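Phosphoacetylglucosamine mutase (PDB 5O9X) interconverts N-acetylglucosamine 6-phosphate and N-acetylglucosamine 1-phosphate, a phosphomutase reaction that in this family runs through a sugar bisphosphate intermediate. Local coordinates at residues Arg459-Glu464 against Asp527-Val532. The protein carries 1 engineered substitution. Residues are numbered along the deposited sequence; the frame is centred on the assembly and turned at random.
Sequences RLVRVE and DLATRV
Arg459 and Val461 meet the methyl of Ala529 in a small apolar contact between the edge strand 458-463 and the helix 522-539, which packs on one face of the antiparallel sheet in the C-terminal domain of the phosphoglucomutase/phosphomannomutase family. Ala529 is the pivot: its CB points at the strand and lies 3.5 Å from CG of Arg459 and 4.0 Å from CG2 of Val461. The two strand residues are two apart and so look out of the same face of the sheet, while the CB of Leu460 between them points away from the helix, and its side chain touches Tyr516 and Tyr339.

In Arg459 it is the aliphatic root that touches, CB being 3.9 Å from Ala529 CB. The chain bends at chi2 (73°) and again at chi3 (50°), and its NE forms a salt bridge with Asp526, the acid just before the segment 527-532 on the same helix. Val461 holds CG1 anti to its own backbone N (chi1 -176°), leaving CG2 beside that N as the branch that reaches Ala529; the valine also touches Ala533 one turn further along. Ala529 rests on Ala517 of the adjacent strand 513-518 as well. The Val461 side chain is about 13 Å from the bound glucose 1,6-bisphosphate, so the contact belongs to the domain framework.

With 6.4 Å between the CA atoms of Arg459 and Ala529, the small methyl permits a close approach of helix to strand. Attraction here is dispersive and hydrophobic, involving the stem of Arg459 alone, while its charged end is probably anchored to the same helix by Asp526.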
ATOM      1  N   ARG A 459     -19.731   4.387   6.073  1.00 14.75           N
ATOM      2  CA  ARG A 459     -19.710   3.210   6.943  1.00 17.53           C
ATOM      3  C   ARG A 459     -19.176   2.046   6.158  1.00 16.34           C
ATOM      4  O   ARG A 459     -19.565   1.879   5.006  1.00 17.74           O
ATOM      5  CB  ARG A 459     -21.183   2.923   7.433  1.00 18.27           C
ATOM      6  CG  ARG A 459     -21.368   1.607   8.167  1.00 25.27           C
ATOM      7  CD  ARG A 459     -20.795   1.565   9.547  1.00 27.14           C
ATOM      8  NE  ARG A 459     -21.233   2.753  10.353  1.00 37.07           N
ATOM      9  CZ  ARG A 459     -21.163   2.829  11.681  1.00 43.35           C
ATOM     10  NH1 ARG A 459     -20.732   1.775  12.368  1.00 48.77           N
ATOM     11  NH2 ARG A 459     -21.514   3.941  12.334  1.00 39.60           N
ATOM     12  N   LEU A 460     -18.283   1.260   6.780  1.00 16.20           N
ATOM     13  CA  LEU A 460     -17.849  -0.048   6.216  1.00 15.25           C
ATOM     14  C   LEU A 460     -18.440  -1.168   7.032  1.00 15.19           C
ATOM     15  O   LEU A 460     -18.484  -1.063   8.282  1.00 15.53           O
ATOM     16  CB  LEU A 460     -16.303  -0.188   6.262  1.00 14.77           C
ATOM     17  CG  LEU A 460     -15.550   0.656   5.183  1.00 16.15           C
ATOM     18  CD1 LEU A 460     -14.074   0.884   5.534  1.00 15.18           C
ATOM     19  CD2 LEU A 460     -15.683   0.098   3.732  1.00 13.63           C
ATOM     20  N   VAL A 461     -18.905  -2.240   6.382  1.00 14.09           N
ATOM     21  CA  VAL A 461     -19.349  -3.459   7.120  1.00 13.70           C
ATOM     22  C   VAL A 461     -18.680  -4.658   6.496  1.00 15.28           C
ATOM     23  O   VAL A 461     -18.768  -4.833   5.249  1.00 13.79           O
ATOM     24  CB  VAL A 461     -20.880  -3.682   6.974  1.00 15.00           C
ATOM     25  CG1 VAL A 461     -21.363  -4.912   7.840  1.00 16.53           C
ATOM     26  CG2 VAL A 461     -21.626  -2.447   7.393  1.00 16.23           C
ATOM     27  N   ARG A 462     -18.060  -5.500   7.338  1.00 15.03           N
ATOM     28  CA  ARG A 462     -17.349  -6.665   6.839  1.00 18.23           C
ATOM     29  C   ARG A 462     -18.354  -7.793   6.996  1.00 17.78           C
ATOM     30  O   ARG A 462     -18.818  -8.039   8.117  1.00 16.55           O
ATOM     31  CB  ARG A 462     -16.095  -6.937   7.704  1.00 18.21           C
ATOM     32  CG  ARG A 462     -15.127  -8.071   7.273  1.00 19.96           C
ATOM     33  CD  ARG A 462     -14.115  -8.274   8.430  1.00 19.98           C
ATOM     34  NE  ARG A 462     -13.097  -9.281   8.133  1.00 22.64           N
ATOM     35  CZ  ARG A 462     -13.372 -10.592   8.220  1.00 24.63           C
ATOM     36  NH1 ARG A 462     -14.580 -10.983   8.628  1.00 22.40           N
ATOM     37  NH2 ARG A 462     -12.450 -11.479   7.917  1.00 23.15           N
ATOM     38  N   VAL A 463     -18.717  -8.432   5.872  1.00 15.99           N
ATOM     39  CA  VAL A 463     -19.791  -9.426   5.880  1.00 17.30           C
ATOM     40  C   VAL A 463     -19.179 -10.806   5.636  1.00 18.85           C
ATOM     41  O   VAL A 463     -18.513 -11.012   4.635  1.00 18.17           O
ATOM     42  CB  VAL A 463     -20.921  -9.137   4.831  1.00 18.58           C
ATOM     43  CG1 VAL A 463     -22.000 -10.254   4.851  1.00 18.31           C
ATOM     44  CG2 VAL A 463     -21.501  -7.717   5.020  1.00 16.75           C
ATOM     45  N   GLU A 464     -19.439 -11.755   6.542  1.00 18.62           N
ATOM     46  CA  GLU A 464     -18.968 -13.167   6.304  1.00 23.00           C
ATOM     47  C   GLU A 464     -19.970 -13.922   5.472  1.00 22.28           C
ATOM     48  O   GLU A 464     -21.139 -13.773   5.711  1.00 24.54           O
ATOM     49  CB  GLU A 464     -18.710 -13.850   7.673  1.00 27.14           C
ATOM     50  CG  GLU A 464     -17.336 -13.390   8.116  1.00 32.14           C
ATOM     51  CD  GLU A 464     -16.860 -13.927   9.425  1.00 41.07           C
ATOM     52  OE1 GLU A 464     -17.685 -14.499  10.187  1.00 40.57           O
ATOM     53  OE2 GLU A 464     -15.652 -13.676   9.707  1.00 47.55           O
ATOM     54  N   ASP A 527     -28.051   3.290   7.924  1.00 17.68           N
ATOM     55  CA  ASP A 527     -29.208   2.480   7.485  1.00 18.29           C
ATOM     56  C   ASP A 527     -28.934   1.809   6.144  1.00 17.04           C
ATOM     57  O   ASP A 527     -29.185   0.616   5.951  1.00 16.77           O
ATOM     58  CB  ASP A 527     -30.417   3.401   7.350  1.00 15.33           C
ATOM     59  CG  ASP A 527     -31.741   2.636   7.234  1.00 19.91           C
ATOM     60  OD1 ASP A 527     -31.820   1.584   7.898  1.00 18.41           O
ATOM     61  OD2 ASP A 527     -32.657   3.119   6.488  1.00 20.15           O
ATOM     62  N   LEU A 528     -28.351   2.574   5.224  1.00 13.47           N
ATOM     63  CA  LEU A 528     -28.045   2.038   3.895  1.00 13.90           C
ATOM     64  C   LEU A 528     -27.032   0.902   4.042  1.00 14.58           C
ATOM     65  O   LEU A 528     -27.216  -0.190   3.468  1.00 15.56           O
ATOM     66  CB  LEU A 528     -27.498   3.176   3.000  1.00 14.50           C
ATOM     67  CG  LEU A 528     -27.054   2.726   1.594  1.00 13.02           C
ATOM     68  CD1 LEU A 528     -28.071   1.918   0.760  1.00 13.51           C
ATOM     69  CD2 LEU A 528     -26.657   4.053   0.828  1.00 14.12           C
ATOM     70  N   ALA A 529     -25.996   1.112   4.848  1.00 15.65           N
ATOM     71  CA  ALA A 529     -24.942   0.083   4.991  1.00 15.04           C
ATOM     72  C   ALA A 529     -25.548  -1.192   5.592  1.00 15.34           C
ATOM     73  O   ALA A 529     -25.232  -2.278   5.134  1.00 14.23           O
ATOM     74  CB  ALA A 529     -23.852   0.578   5.941  1.00 16.06           C
ATOM     75  N   THR A 530     -26.425  -1.041   6.600  1.00 14.03           N
ATOM     76  CA  THR A 530     -26.962  -2.219   7.285  1.00 14.91           C
ATOM     77  C   THR A 530     -27.904  -2.957   6.327  1.00 15.36           C
ATOM     78  O   THR A 530     -27.912  -4.205   6.275  1.00 16.35           O
ATOM     79  CB  THR A 530     -27.735  -1.819   8.543  1.00 16.09           C
ATOM     80  OG1 THR A 530     -26.833  -1.216   9.457  1.00 16.96           O
ATOM     81  CG2 THR A 530     -28.376  -3.084   9.297  1.00 19.27           C
ATOM     82  N   ARG A 531     -28.760  -2.231   5.604  1.00 15.46           N
ATOM     83  CA  ARG A 531     -29.701  -2.903   4.674  1.00 14.96           C
ATOM     84  C   ARG A 531     -28.993  -3.628   3.522  1.00 14.47           C
ATOM     85  O   ARG A 531     -29.371  -4.796   3.103  1.00 13.04           O
ATOM     86  CB  ARG A 531     -30.748  -1.880   4.090  1.00 13.43           C
ATOM     87  CG  ARG A 531     -31.687  -1.392   5.175  1.00 13.45           C
ATOM     88  CD  ARG A 531     -32.588  -0.303   4.598  1.00 14.17           C
ATOM     89  NE  ARG A 531     -33.553   0.278   5.567  1.00 15.93           N
ATOM     90  CZ  ARG A 531     -34.841  -0.118   5.680  1.00 18.02           C
ATOM     91  NH1 ARG A 531     -35.328  -1.155   4.970  1.00 14.77           N
ATOM     92  NH2 ARG A 531     -35.635   0.504   6.525  1.00 16.24           N
ATOM     93  N   VAL A 532     -27.949  -2.974   3.005  1.00 14.54           N
ATOM     94  CA  VAL A 532     -27.076  -3.622   1.931  1.00 13.08           C
ATOM     95  C   VAL A 532     -26.371  -4.834   2.539  1.00 14.38           C
ATOM     96  O   VAL A 532     -26.347  -5.926   1.908  1.00 13.70           O
ATOM     97  CB  VAL A 532     -26.059  -2.604   1.297  1.00 14.17           C
ATOM     98  CG1 VAL A 532     -25.085  -3.344   0.341  1.00 12.36           C
ATOM     99  CG2 VAL A 532     -26.877  -1.549   0.487  1.00 14.16           C
TER